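Phosphodiesterase (Candida albicans, PDB 6CPU) belongs to the phosphodiesterase family of HD-type metalloproteins and carries zinc and magnesium ions in its largely helical fold. Local coordinates at residues A332-N335 and P336-L340; T410-S413 and L414-S418; A421-M424 and G425-N428; H446-T449 and V450-I453. One frame throughout, in Å; residues are numbered along the deposited sequence.

Interaction 1: A332-N335 and P336-L340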
ATOM      1  N   ALA A 332      25.804   7.012   9.493  1.00 55.87           N
ATOM      2  CA  ALA A 332      24.979   5.845   9.224  1.00 51.98           C
ATOM      3  C   ALA A 332      25.227   5.399   7.789  1.00 48.88           C
ATOM      4  O   ALA A 332      25.747   6.166   6.975  1.00 46.30           O
ATOM      5  CB  ALA A 332      23.510   6.180   9.432  1.00 52.30           C
ATOM      6  N   SER A 333      24.855   4.161   7.483  1.00 48.21           N
ATOM      7  CA  SER A 333      25.036   3.627   6.138  1.00 48.34           C
ATOM      8  C   SER A 333      24.275   4.470   5.114  1.00 46.17           C
ATOM      9  O   SER A 333      24.836   4.852   4.090  1.00 48.80           O
ATOM     10  CB  SER A 333      24.589   2.165   6.065  1.00 49.83           C
ATOM     11  OG  SER A 333      25.373   1.349   6.920  1.00 50.61           O
ATOM     12  N   LEU A 334      23.009   4.773   5.409  1.00 43.33           N
ATOM     13  CA  LEU A 334      22.167   5.562   4.506  1.00 40.49           C
ATOM     14  C   LEU A 334      22.050   7.008   4.970  1.00 38.52           C
ATOM     15  O   LEU A 334      21.693   7.280   6.115  1.00 37.95           O
ATOM     16  CB  LEU A 334      20.770   4.934   4.388  1.00 40.42           C
ATOM     17  CG  LEU A 334      20.706   3.485   3.894  1.00 39.97           C
ATOM     18  CD1 LEU A 334      19.264   2.989   3.828  1.00 41.01           C
ATOM     19  CD2 LEU A 334      21.376   3.351   2.535  1.00 40.79           C
ATOM     20  N   ASN A 335      22.353   7.933   4.069  1.00 38.28           N
ATOM     21  CA  ASN A 335      22.217   9.362   4.330  1.00 38.83           C
ATOM     22  C   ASN A 335      20.733   9.817   4.299  1.00 38.51           C
ATOM     23  O   ASN A 335      19.834   8.980   4.089  1.00 36.69           O
ATOM     24  CB  ASN A 335      23.117  10.157   3.361  1.00 39.41           C
ATOM     25  CG  ASN A 335      22.535  10.291   1.962  1.00 41.30           C
ATOM     26  OD1 ASN A 335      21.435   9.811   1.671  1.00 40.94           O
ATOM     27  ND2 ASN A 335      23.278  10.961   1.085  1.00 42.03           N
ATOM     28  N   PRO A 336      20.465  11.122   4.535  1.00 37.34           N
ATOM     29  CA  PRO A 336      19.064  11.566   4.661  1.00 35.74           C
ATOM     30  C   PRO A 336      18.177  11.367   3.422  1.00 36.49           C
ATOM     31  O   PRO A 336      17.037  10.916   3.570  1.00 37.07           O
ATOM     32  CB  PRO A 336      19.195  13.055   4.991  1.00 36.92           C
ATOM     33  CG  PRO A 336      20.511  13.151   5.708  1.00 36.87           C
ATOM     34  CD  PRO A 336      21.402  12.172   4.997  1.00 37.41           C
ATOM     35  N   ILE A 337      18.672  11.696   2.229  1.00 35.72           N
ATOM     36  CA  ILE A 337      17.861  11.510   1.014  1.00 36.72           C
ATOM     37  C   ILE A 337      17.666  10.031   0.674  1.00 35.01           C
ATOM     38  O   ILE A 337      16.586   9.637   0.235  1.00 35.26           O
ATOM     39  CB  ILE A 337      18.380  12.316  -0.200  1.00 38.33           C
ATOM     40  CG1 ILE A 337      17.296  12.376  -1.284  1.00 39.44           C
ATOM     41  CG2 ILE A 337      19.676  11.736  -0.756  1.00 38.87           C
ATOM     42  CD1 ILE A 337      17.535  13.447  -2.323  1.00 41.81           C
ATOM     43  N   GLN A 338      18.690   9.211   0.902  1.00 33.15           N
ATOM     44  CA  GLN A 338      18.582   7.764   0.741  1.00 32.59           C
ATOM     45  C   GLN A 338      17.623   7.154   1.760  1.00 32.23           C
ATOM     46  O   GLN A 338      16.916   6.188   1.463  1.00 28.96           O
ATOM     47  CB  GLN A 338      19.945   7.096   0.899  1.00 33.62           C
ATOM     48  CG  GLN A 338      20.946   7.467  -0.178  1.00 33.85           C
ATOM     49  CD  GLN A 338      22.385   7.340   0.298  1.00 34.46           C
ATOM     50  OE1 GLN A 338      22.672   6.658   1.286  1.00 33.23           O
ATOM     51  NE2 GLN A 338      23.292   8.017  -0.394  1.00 35.77           N
ATOM     52  N   THR A 339      17.628   7.700   2.972  1.00 30.53           N
ATOM     53  CA  THR A 339      16.695   7.278   4.013  1.00 31.85           C
ATOM     54  C   THR A 339      15.250   7.589   3.576  1.00 30.05           C
ATOM     55  O   THR A 339      14.363   6.750   3.721  1.00 29.89           O
ATOM     56  CB  THR A 339      17.015   7.977   5.357  1.00 33.53           C
ATOM     57  OG1 THR A 339      18.335   7.614   5.780  1.00 34.43           O
ATOM     58  CG2 THR A 339      16.023   7.587   6.429  1.00 33.45           C
ATOM     59  N   LEU A 340      15.033   8.789   3.045  1.00 29.19           N
ATOM     60  CA  LEU A 340      13.717   9.188   2.522  1.00 28.63           C
ATOM     61  C   LEU A 340      13.302   8.284   1.357  1.00 28.87           C
ATOM     62  O   LEU A 340      12.159   7.834   1.296  1.00 28.76           O
ATOM     63  CB  LEU A 340      13.711  10.648   2.069  1.00 27.80           C
ATOM     64  CG  LEU A 340      12.391  11.184   1.485  1.00 28.31           C
ATOM     65  CD1 LEU A 340      11.261  11.063   2.487  1.00 27.63           C
ATOM     66  CD2 LEU A 340      12.528  12.628   1.019  1.00 28.63           C
TER

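Interaction 2: T410-S413 and L414-S418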
ATOM      1  N   THR A 410      19.760   7.896  -9.552  1.00 35.34           N
ATOM      2  CA  THR A 410      18.597   8.676  -9.134  1.00 33.05           C
ATOM      3  C   THR A 410      17.800   7.953  -8.062  1.00 30.89           C
ATOM      4  O   THR A 410      17.909   6.742  -7.883  1.00 29.37           O
ATOM      5  CB  THR A 410      17.644   8.949 -10.315  1.00 32.83           C
ATOM      6  OG1 THR A 410      17.150   7.702 -10.822  1.00 31.18           O
ATOM      7  CG2 THR A 410      18.358   9.717 -11.432  1.00 33.69           C
ATOM      8  N   ILE A 411      16.986   8.720  -7.352  1.00 29.69           N
ATOM      9  CA  ILE A 411      16.089   8.158  -6.356  1.00 28.60           C
ATOM     10  C   ILE A 411      15.018   7.308  -7.049  1.00 26.34           C
ATOM     11  O   ILE A 411      14.602   6.302  -6.509  1.00 27.22           O
ATOM     12  CB  ILE A 411      15.488   9.278  -5.480  1.00 29.56           C
ATOM     13  CG1 ILE A 411      16.590   9.888  -4.584  1.00 30.07           C
ATOM     14  CG2 ILE A 411      14.321   8.786  -4.633  1.00 28.59           C
ATOM     15  CD1 ILE A 411      17.135   8.952  -3.519  1.00 31.16           C
ATOM     16  N   ARG A 412      14.604   7.687  -8.254  1.00 26.04           N
ATOM     17  CA  ARG A 412      13.761   6.809  -9.084  1.00 25.54           C
ATOM     18  C   ARG A 412      14.362   5.401  -9.180  1.00 24.64           C
ATOM     19  O   ARG A 412      13.718   4.407  -8.834  1.00 25.06           O
ATOM     20  CB  ARG A 412      13.544   7.425 -10.481  1.00 26.08           C
ATOM     21  CG  ARG A 412      12.742   6.541 -11.426  1.00 26.63           C
ATOM     22  CD  ARG A 412      12.405   7.195 -12.743  1.00 27.30           C
ATOM     23  NE  ARG A 412      11.857   6.206 -13.672  1.00 28.71           N
ATOM     24  CZ  ARG A 412      12.576   5.361 -14.411  1.00 29.50           C
ATOM     25  NH1 ARG A 412      13.904   5.364 -14.352  1.00 29.00           N
ATOM     26  NH2 ARG A 412      11.958   4.502 -15.219  1.00 30.36           N
ATOM     27  N   SER A 413      15.617   5.319  -9.616  1.00 25.34           N
ATOM     28  CA  SER A 413      16.312   4.034  -9.759  1.00 24.97           C
ATOM     29  C   SER A 413      16.481   3.296  -8.441  1.00 24.75           C
ATOM     30  O   SER A 413      16.381   2.076  -8.399  1.00 25.54           O
ATOM     31  CB  SER A 413      17.686   4.238 -10.420  1.00 26.85           C
ATOM     32  OG  SER A 413      17.527   4.678 -11.750  1.00 27.25           O
ATOM     33  N   LEU A 414      16.732   4.037  -7.360  1.00 25.89           N
ATOM     34  CA  LEU A 414      16.877   3.422  -6.044  1.00 26.41           C
ATOM     35  C   LEU A 414      15.551   2.841  -5.572  1.00 24.77           C
ATOM     36  O   LEU A 414      15.518   1.741  -5.027  1.00 27.28           O
ATOM     37  CB  LEU A 414      17.404   4.435  -5.026  1.00 28.42           C
ATOM     38  CG  LEU A 414      17.566   3.945  -3.580  1.00 30.55           C
ATOM     39  CD1 LEU A 414      18.413   2.687  -3.505  1.00 30.64           C
ATOM     40  CD2 LEU A 414      18.169   5.060  -2.730  1.00 31.02           C
ATOM     41  N   ILE A 415      14.464   3.577  -5.796  1.00 23.84           N
ATOM     42  CA  ILE A 415      13.130   3.093  -5.421  1.00 22.60           C
ATOM     43  C   ILE A 415      12.776   1.812  -6.190  1.00 21.94           C
ATOM     44  O   ILE A 415      12.260   0.851  -5.595  1.00 22.08           O
ATOM     45  CB  ILE A 415      12.062   4.193  -5.606  1.00 22.56           C
ATOM     46  CG1 ILE A 415      12.261   5.286  -4.548  1.00 22.97           C
ATOM     47  CG2 ILE A 415      10.660   3.591  -5.506  1.00 21.84           C
ATOM     48  CD1 ILE A 415      11.423   6.532  -4.738  1.00 23.20           C
ATOM     49  N   ILE A 416      13.054   1.791  -7.499  1.00 21.94           N
ATOM     50  CA  ILE A 416      12.798   0.606  -8.334  1.00 22.99           C
ATOM     51  C   ILE A 416      13.582  -0.589  -7.804  1.00 23.33           C
ATOM     52  O   ILE A 416      13.043  -1.684  -7.614  1.00 21.86           O
ATOM     53  CB  ILE A 416      13.167   0.856  -9.815  1.00 23.61           C
ATOM     54  CG1 ILE A 416      12.198   1.886 -10.420  1.00 23.20           C
ATOM     55  CG2 ILE A 416      13.174  -0.455 -10.600  1.00 23.45           C
ATOM     56  CD1 ILE A 416      12.648   2.465 -11.742  1.00 23.59           C
ATOM     57  N   SER A 417      14.870  -0.361  -7.570  1.00 24.81           N
ATOM     58  CA  SER A 417      15.744  -1.395  -7.036  1.00 26.25           C
ATOM     59  C   SER A 417      15.179  -2.000  -5.747  1.00 24.83           C
ATOM     60  O   SER A 417      15.095  -3.220  -5.602  1.00 25.72           O
ATOM     61  CB  SER A 417      17.148  -0.805  -6.802  1.00 27.47           C
ATOM     62  OG  SER A 417      17.916  -1.659  -5.987  1.00 31.84           O
ATOM     63  N   SER A 418      14.759  -1.147  -4.820  1.00 25.95           N
ATOM     64  CA  SER A 418      14.287  -1.608  -3.512  1.00 24.75           C
ATOM     65  C   SER A 418      12.947  -2.342  -3.648  1.00 24.38           C
ATOM     66  O   SER A 418      12.740  -3.395  -3.034  1.00 22.86           O
ATOM     67  CB  SER A 418      14.192  -0.443  -2.524  1.00 25.44           C
ATOM     68  OG  SER A 418      15.415   0.305  -2.492  1.00 27.03           O
TER

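Interaction 3: A421-M424 and G425-N428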
ATOM      1  N   ALA A 421      13.558  -5.715  -5.104  1.00 26.93           N
ATOM      2  CA  ALA A 421      14.216  -6.553  -4.106  1.00 27.24           C
ATOM      3  C   ALA A 421      13.258  -7.342  -3.209  1.00 29.20           C
ATOM      4  O   ALA A 421      13.671  -8.338  -2.604  1.00 30.44           O
ATOM      5  CB  ALA A 421      15.155  -5.704  -3.268  1.00 27.66           C
ATOM      6  N   THR A 422      11.987  -6.935  -3.121  1.00 27.86           N
ATOM      7  CA  THR A 422      11.024  -7.645  -2.269  1.00 28.15           C
ATOM      8  C   THR A 422      10.469  -8.936  -2.863  1.00 28.58           C
ATOM      9  O   THR A 422       9.679  -9.603  -2.215  1.00 29.19           O
ATOM     10  CB  THR A 422       9.836  -6.753  -1.846  1.00 28.44           C
ATOM     11  OG1 THR A 422       9.068  -6.389  -3.003  1.00 26.33           O
ATOM     12  CG2 THR A 422      10.343  -5.496  -1.147  1.00 27.48           C
ATOM     13  N   ASP A 423      10.867  -9.267  -4.090  1.00 29.46           N
ATOM     14  CA  ASP A 423      10.519 -10.533  -4.729  1.00 30.72           C
ATOM     15  C   ASP A 423      11.200 -11.706  -4.020  1.00 32.51           C
ATOM     16  O   ASP A 423      12.421 -11.845  -4.078  1.00 30.79           O
ATOM     17  CB  ASP A 423      10.946 -10.506  -6.201  1.00 30.39           C
ATOM     18  CG  ASP A 423      10.615 -11.796  -6.946  1.00 30.86           C
ATOM     19  OD1 ASP A 423       9.841 -12.619  -6.422  1.00 32.23           O
ATOM     20  OD2 ASP A 423      11.134 -11.976  -8.069  1.00 32.84           O
ATOM     21  N   MET A 424      10.400 -12.548  -3.381  1.00 34.86           N
ATOM     22  CA  MET A 424      10.937 -13.685  -2.618  1.00 39.93           C
ATOM     23  C   MET A 424      11.528 -14.784  -3.498  1.00 40.76           C
ATOM     24  O   MET A 424      12.319 -15.594  -3.015  1.00 43.73           O
ATOM     25  CB  MET A 424       9.874 -14.262  -1.678  1.00 40.96           C
ATOM     26  CG  MET A 424       9.580 -13.365  -0.482  1.00 43.10           C
ATOM     27  SD  MET A 424      10.999 -13.130   0.617  1.00 47.06           S
ATOM     28  CE  MET A 424      10.976 -14.681   1.519  1.00 47.19           C
ATOM     29  N   GLY A 425      11.163 -14.811  -4.780  1.00 40.05           N
ATOM     30  CA  GLY A 425      11.828 -15.679  -5.747  1.00 40.88           C
ATOM     31  C   GLY A 425      13.290 -15.320  -5.977  1.00 41.21           C
ATOM     32  O   GLY A 425      14.032 -16.104  -6.571  1.00 42.53           O
ATOM     33  N   GLU A 426      13.704 -14.132  -5.529  1.00 41.41           N
ATOM     34  CA  GLU A 426      15.094 -13.687  -5.624  1.00 42.98           C
ATOM     35  C   GLU A 426      15.760 -13.589  -4.251  1.00 42.68           C
ATOM     36  O   GLU A 426      16.820 -12.979  -4.126  1.00 40.86           O
ATOM     37  CB  GLU A 426      15.164 -12.312  -6.288  1.00 45.48           C
ATOM     38  CG  GLU A 426      14.523 -12.242  -7.658  1.00 49.04           C
ATOM     39  CD  GLU A 426      15.220 -13.135  -8.657  1.00 51.88           C
ATOM     40  OE1 GLU A 426      16.460 -13.018  -8.788  1.00 52.09           O
ATOM     41  OE2 GLU A 426      14.523 -13.953  -9.299  1.00 54.34           O
ATOM     42  N   HIS A 427      15.130 -14.173  -3.232  1.00 44.28           N
ATOM     43  CA  HIS A 427      15.610 -14.100  -1.847  1.00 46.07           C
ATOM     44  C   HIS A 427      17.066 -14.550  -1.732  1.00 47.76           C
ATOM     45  O   HIS A 427      17.893 -13.854  -1.136  1.00 44.03           O
ATOM     46  CB  HIS A 427      14.726 -14.965  -0.947  1.00 48.29           C
ATOM     47  CG  HIS A 427      15.142 -14.974   0.492  1.00 52.21           C
ATOM     48  ND1 HIS A 427      14.447 -14.299   1.473  1.00 53.05           N
ATOM     49  CD2 HIS A 427      16.173 -15.590   1.120  1.00 54.30           C
ATOM     50  CE1 HIS A 427      15.036 -14.491   2.640  1.00 54.43           C
ATOM     51  NE2 HIS A 427      16.087 -15.269   2.452  1.00 54.78           N
ATOM     52  N   ASN A 428      17.368 -15.708  -2.317  1.00 49.11           N
ATOM     53  CA  ASN A 428      18.712 -16.292  -2.240  1.00 50.44           C
ATOM     54  C   ASN A 428      19.797 -15.408  -2.854  1.00 51.21           C
ATOM     55  O   ASN A 428      20.924 -15.370  -2.355  1.00 51.52           O
ATOM     56  CB  ASN A 428      18.740 -17.680  -2.896  1.00 51.43           C
ATOM     57  CG  ASN A 428      17.929 -18.714  -2.128  1.00 52.21           C
ATOM     58  OD1 ASN A 428      17.530 -19.737  -2.683  1.00 55.20           O
ATOM     59  ND2 ASN A 428      17.692 -18.459  -0.847  1.00 53.34           N
TER

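Interaction 4: H446-T449 and V450-I453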
ATOM      1  N   HIS A 446      29.969   2.885  -4.209  1.00 47.55           N
ATOM      2  CA  HIS A 446      29.028   3.518  -3.288  1.00 47.96           C
ATOM      3  C   HIS A 446      27.569   3.299  -3.727  1.00 46.99           C
ATOM      4  O   HIS A 446      26.735   2.897  -2.918  1.00 45.67           O
ATOM      5  CB  HIS A 446      29.328   5.012  -3.138  1.00 47.50           C
ATOM      6  CG  HIS A 446      28.490   5.684  -2.097  1.00 49.35           C
ATOM      7  ND1 HIS A 446      28.411   5.224  -0.801  1.00 51.05           N
ATOM      8  CD2 HIS A 446      27.688   6.771  -2.160  1.00 50.86           C
ATOM      9  CE1 HIS A 446      27.598   5.999  -0.108  1.00 51.02           C
ATOM     10  NE2 HIS A 446      27.145   6.947  -0.910  1.00 52.36           N
ATOM     11  N   ASP A 447      27.281   3.547  -5.005  1.00 46.78           N
ATOM     12  CA  ASP A 447      25.932   3.357  -5.558  1.00 45.71           C
ATOM     13  C   ASP A 447      25.380   1.959  -5.261  1.00 45.15           C
ATOM     14  O   ASP A 447      24.286   1.827  -4.705  1.00 44.25           O
ATOM     15  CB  ASP A 447      25.920   3.620  -7.068  1.00 47.17           C
ATOM     16  CG  ASP A 447      26.047   5.100  -7.414  1.00 48.93           C
ATOM     17  OD1 ASP A 447      26.165   5.941  -6.492  1.00 51.29           O
ATOM     18  OD2 ASP A 447      26.019   5.433  -8.621  1.00 48.48           O
ATOM     19  N   ASN A 448      26.138   0.919  -5.606  1.00 43.31           N
ATOM     20  CA  ASN A 448      25.687  -0.460  -5.370  1.00 43.48           C
ATOM     21  C   ASN A 448      25.657  -0.859  -3.890  1.00 42.39           C
ATOM     22  O   ASN A 448      24.940  -1.785  -3.509  1.00 40.79           O
ATOM     23  CB  ASN A 448      26.521  -1.459  -6.178  1.00 44.42           C
ATOM     24  CG  ASN A 448      26.326  -1.306  -7.674  1.00 45.10           C
ATOM     25  OD1 ASN A 448      25.251  -0.930  -8.138  1.00 45.13           O
ATOM     26  ND2 ASN A 448      27.369  -1.598  -8.438  1.00 45.69           N
ATOM     27  N   THR A 449      26.428  -0.160  -3.062  1.00 41.79           N
ATOM     28  CA  THR A 449      26.372  -0.343  -1.609  1.00 41.10           C
ATOM     29  C   THR A 449      25.072   0.235  -1.034  1.00 38.40           C
ATOM     30  O   THR A 449      24.418  -0.402  -0.211  1.00 37.60           O
ATOM     31  CB  THR A 449      27.597   0.303  -0.920  1.00 43.17           C
ATOM     32  OG1 THR A 449      28.786  -0.383  -1.336  1.00 42.90           O
ATOM     33  CG2 THR A 449      27.489   0.233   0.601  1.00 43.49           C
ATOM     34  N   VAL A 450      24.714   1.436  -1.468  1.00 37.70           N
ATOM     35  CA  VAL A 450      23.436   2.052  -1.078  1.00 36.70           C
ATOM     36  C   VAL A 450      22.273   1.139  -1.503  1.00 35.42           C
ATOM     37  O   VAL A 450      21.389   0.845  -0.698  1.00 32.48           O
ATOM     38  CB  VAL A 450      23.285   3.470  -1.674  1.00 37.49           C
ATOM     39  CG1 VAL A 450      21.862   4.000  -1.525  1.00 37.39           C
ATOM     40  CG2 VAL A 450      24.268   4.430  -1.011  1.00 38.40           C
ATOM     41  N   LYS A 451      22.309   0.665  -2.749  1.00 34.41           N
ATOM     42  CA  LYS A 451      21.285  -0.252  -3.262  1.00 35.00           C
ATOM     43  C   LYS A 451      21.137  -1.499  -2.418  1.00 34.00           C
ATOM     44  O   LYS A 451      20.027  -1.930  -2.137  1.00 31.84           O
ATOM     45  CB  LYS A 451      21.596  -0.690  -4.694  1.00 36.38           C
ATOM     46  CG  LYS A 451      21.210   0.296  -5.775  1.00 37.52           C
ATOM     47  CD  LYS A 451      21.766  -0.172  -7.108  1.00 39.50           C
ATOM     48  CE  LYS A 451      20.877   0.229  -8.262  1.00 42.30           C
ATOM     49  NZ  LYS A 451      21.605   0.120  -9.559  1.00 43.11           N
ATOM     50  N   LEU A 452      22.259  -2.099  -2.027  1.00 34.89           N
ATOM     51  CA  LEU A 452      22.211  -3.358  -1.300  1.00 34.34           C
ATOM     52  C   LEU A 452      21.675  -3.179   0.113  1.00 33.18           C
ATOM     53  O   LEU A 452      20.846  -3.968   0.562  1.00 34.80           O
ATOM     54  CB  LEU A 452      23.592  -4.028  -1.255  1.00 36.17           C
ATOM     55  CG  LEU A 452      23.642  -5.357  -0.499  1.00 36.62           C
ATOM     56  CD1 LEU A 452      22.848  -6.445  -1.209  1.00 37.49           C
ATOM     57  CD2 LEU A 452      25.092  -5.795  -0.299  1.00 38.69           C
ATOM     58  N   ILE A 453      22.159  -2.168   0.826  1.00 33.69           N
ATOM     59  CA  ILE A 453      21.664  -1.919   2.178  1.00 34.01           C
ATOM     60  C   ILE A 453      20.166  -1.608   2.128  1.00 32.31           C
ATOM     61  O   ILE A 453      19.386  -2.162   2.896  1.00 32.60           O
ATOM     62  CB  ILE A 453      22.406  -0.767   2.886  1.00 34.58           C
ATOM     63  CG1 ILE A 453      23.907  -1.077   3.023  1.00 36.81           C
ATOM     64  CG2 ILE A 453      21.799  -0.517   4.259  1.00 34.70           C
ATOM     65  CD1 ILE A 453      24.205  -2.457   3.558  1.00 37.33           C
TER

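Interaction 1: A332-N335 and P336-L340
Asn335 closes the loop that runs in from Ala332 and serves as N-cap of helix 336-348, its carbonyl taking the first i to i+4 bond, from Thr339 N to Asn335 O at 2.8 Å, while Pro336 supplies the first helical residue. The side chains of Asn335 and Gln338 then reach across each other to form a capping box. In one direction Gln338 N gives its hydrogen to Asn335 OD1, 2.9 Å away and nearly in line with the amide C=O. The side chain can do this because CG sits between the backbone N and the carbonyl carbon (chi1 78°), which turns OD1 over the first turn. In the other direction Asn335 N donates to Gln338 OE1 at 3.1 Å, but the donor stands well above that carbonyl plane. The two side-chain amides lie stacked, their planes 26° apart. A third side chain joins in: Thr339 OG1 donates to Asn335 O at 2.6 Å, so this one carbonyl is gripped by both the backbone and the hydroxyl of Thr339. Leu334 contributes its apolar branch, CD2 resting 3.8 Å from Gln338 OE1, and turns toward Leu290 and Leu457 on neighbouring helices. Both amide nitrogens, Asn335 ND2 and Gln338 NE2, donate to the same outside acceptor, Ile403 O. The box therefore ties the start of the helix to the loop holding Ile403 as well as capping it. With oxygens turned to the backbone NH groups and nitrogens turned outward to a shared carbonyl, the orientation of both amides is fixed by their hydrogen bonds.

Interaction 2: T410-S413 and L414-S418
Ile411 and Ile415, one turn apart at the start of helix 411-421, make the tight side of this contact: Ile411 CG2 meets Ile415 CD1 at 3.7 Å. Ile411 CG2 is anti to the backbone N, and Ile415 CG1 lies anti to its own carbonyl carbon (chi1 -70°), which sends the delta methyl back along the helix to its neighbour. Next to them Leu414 runs alongside Ile411 and points the same way, with CD2 4.1 Å from Ile411 CD1. All three are buried, Ile415 against Val344 and Ala345 of helix 336-348 and Leu414 against Val450 of helix 446-462.

The other side differs in burial: Arg412 is exposed and Ile416 only partly buried. Arg412 stretches out with its chain extended from CG to NE, and Ile416 follows it in the same direction until CD1 lies over the centre of one guanidinium face, 3.9 Å from CZ. Both side chains also touch Ile387 of helix 377-394.

Beneath both sides runs the regular backbone pattern, such as Ile415 N to Ile411 O at 2.8 Å. At the front, Thr410 OG1 accepts from Ser413 N at 3.1 Å, with the N-H pointing almost straight at it. Further on, Ser418 OG donates to Leu414 O at 2.9 Å, while Ser418 N reaches the same oxygen from the opposite face of its plane. Thr410 thus N-caps an amphipathic helix start, with Ile411, Leu414 and Ile415 facing helices 336-348 and 446-462 and Arg412 exposed, within the helical phosphodiesterase family domain.

Interaction 3: A421-M424 and G425-N428
Asp423 leads the hydrogen bonding here. Its OD1 accepts from Gly425 N at 3.0 Å, from well above the carboxylate plane, making an Asx turn, and its backbone O accepts from Glu426 N at 3.0 Å, closing a beta turn. CG anti to the backbone N (chi1 -180°) lets the carboxylate meet the chain two residues on. A third bond, His427 N to Met424 O at 3.2 Å, leads into helix 427-438, with Glu426 at the N-cap position.

The bend joins helix 411-421 to helix 427-438 close to the metal centre of the phosphodiesterase fold: the Asp423 side chain is about 7 Å from the magnesium ion, and Thr422 touches Asp462, a zinc ligand.

Two like charges lie near each other, Asp423 OD2 and Glu426 OE2 being 4.1 Å apart, and OD2 touches Glu426 CG at 3.4 Å. OD2 is also hydrogen-bonded to Ser376 OG.

In a Met-aromatic contact Met424, bent at chi2 and chi3, runs alongside His427 and brings SD to the ring's edge, 4.8 Å from the centroid, while CE comes within 3.5 Å of His427 ND1. The imidazole also meets the ring of Phe536, the two planes about 60° apart.

Interaction 4: H446-T449 and V450-I453
His446 and Val450 meet one turn apart at the start of helix 446-462, where Val450 N donates to His446 O at 2.9 Å and Val450 CG2 sits over the imidazole face. This is a CH-pi contact: the methyl is 4.0 Å from the ring centroid, displaced toward the rim beside CE1 and NE2. It depends on His446 swinging CG anti to its backbone N (chi1 -174°), which carries the ring forward alongside the next turn, to Val450.

The other three carbonyls of the first turn are used in the same way. Asp447 O takes Lys451 N at 3.0 Å, and Thr449 O takes Ile453 N at 3.0 Å with a nearly straight N-H (175°). Asn448 O receives Leu452 N less directly, from above its carbonyl plane.

Two side-chain oxygens find partners outside the turn: Asp447 OD1 accepts from Ser407 OG, and Thr449 OG1 is hydrogen-bonded to Asn445 O. Separately, Asn445 OD1 accepts from the backbone N of Asn448. Lys451 runs alongside Asn448, its CD 3.7 Å from Asn448 OD1, but NZ stays 7.0 Å from Asp447 OD2. Cohesion within this turn therefore comes from backbone bonds and the methyl-on-imidazole contact, with no salt bridge between Asp447 and Lys451.

Overall arrangement
Three of the four contacts form one cluster at the starts of helices. Interaction 1 touches both interaction 2, through Ile337 and Ile411, and interaction 4, where Gln338 meets Val450 and His446. Interactions 2 and 4 pack Leu414 against Val450 and Ser417 against Lys451. Each mixes buried and exposed residues. Interaction 1 relies on amide caps; interactions 2 and 4 share helical backbone bonds but differ in side chains, with aliphatic contacts and a methyl over a guanidinium in 2, a methyl over an imidazole in 4. Interaction 3 stands apart, touching neither interaction 1 nor 4; it follows interaction 2 in sequence and lies nearest the zinc and magnesium ions, with a carboxylate and a sulfur contact.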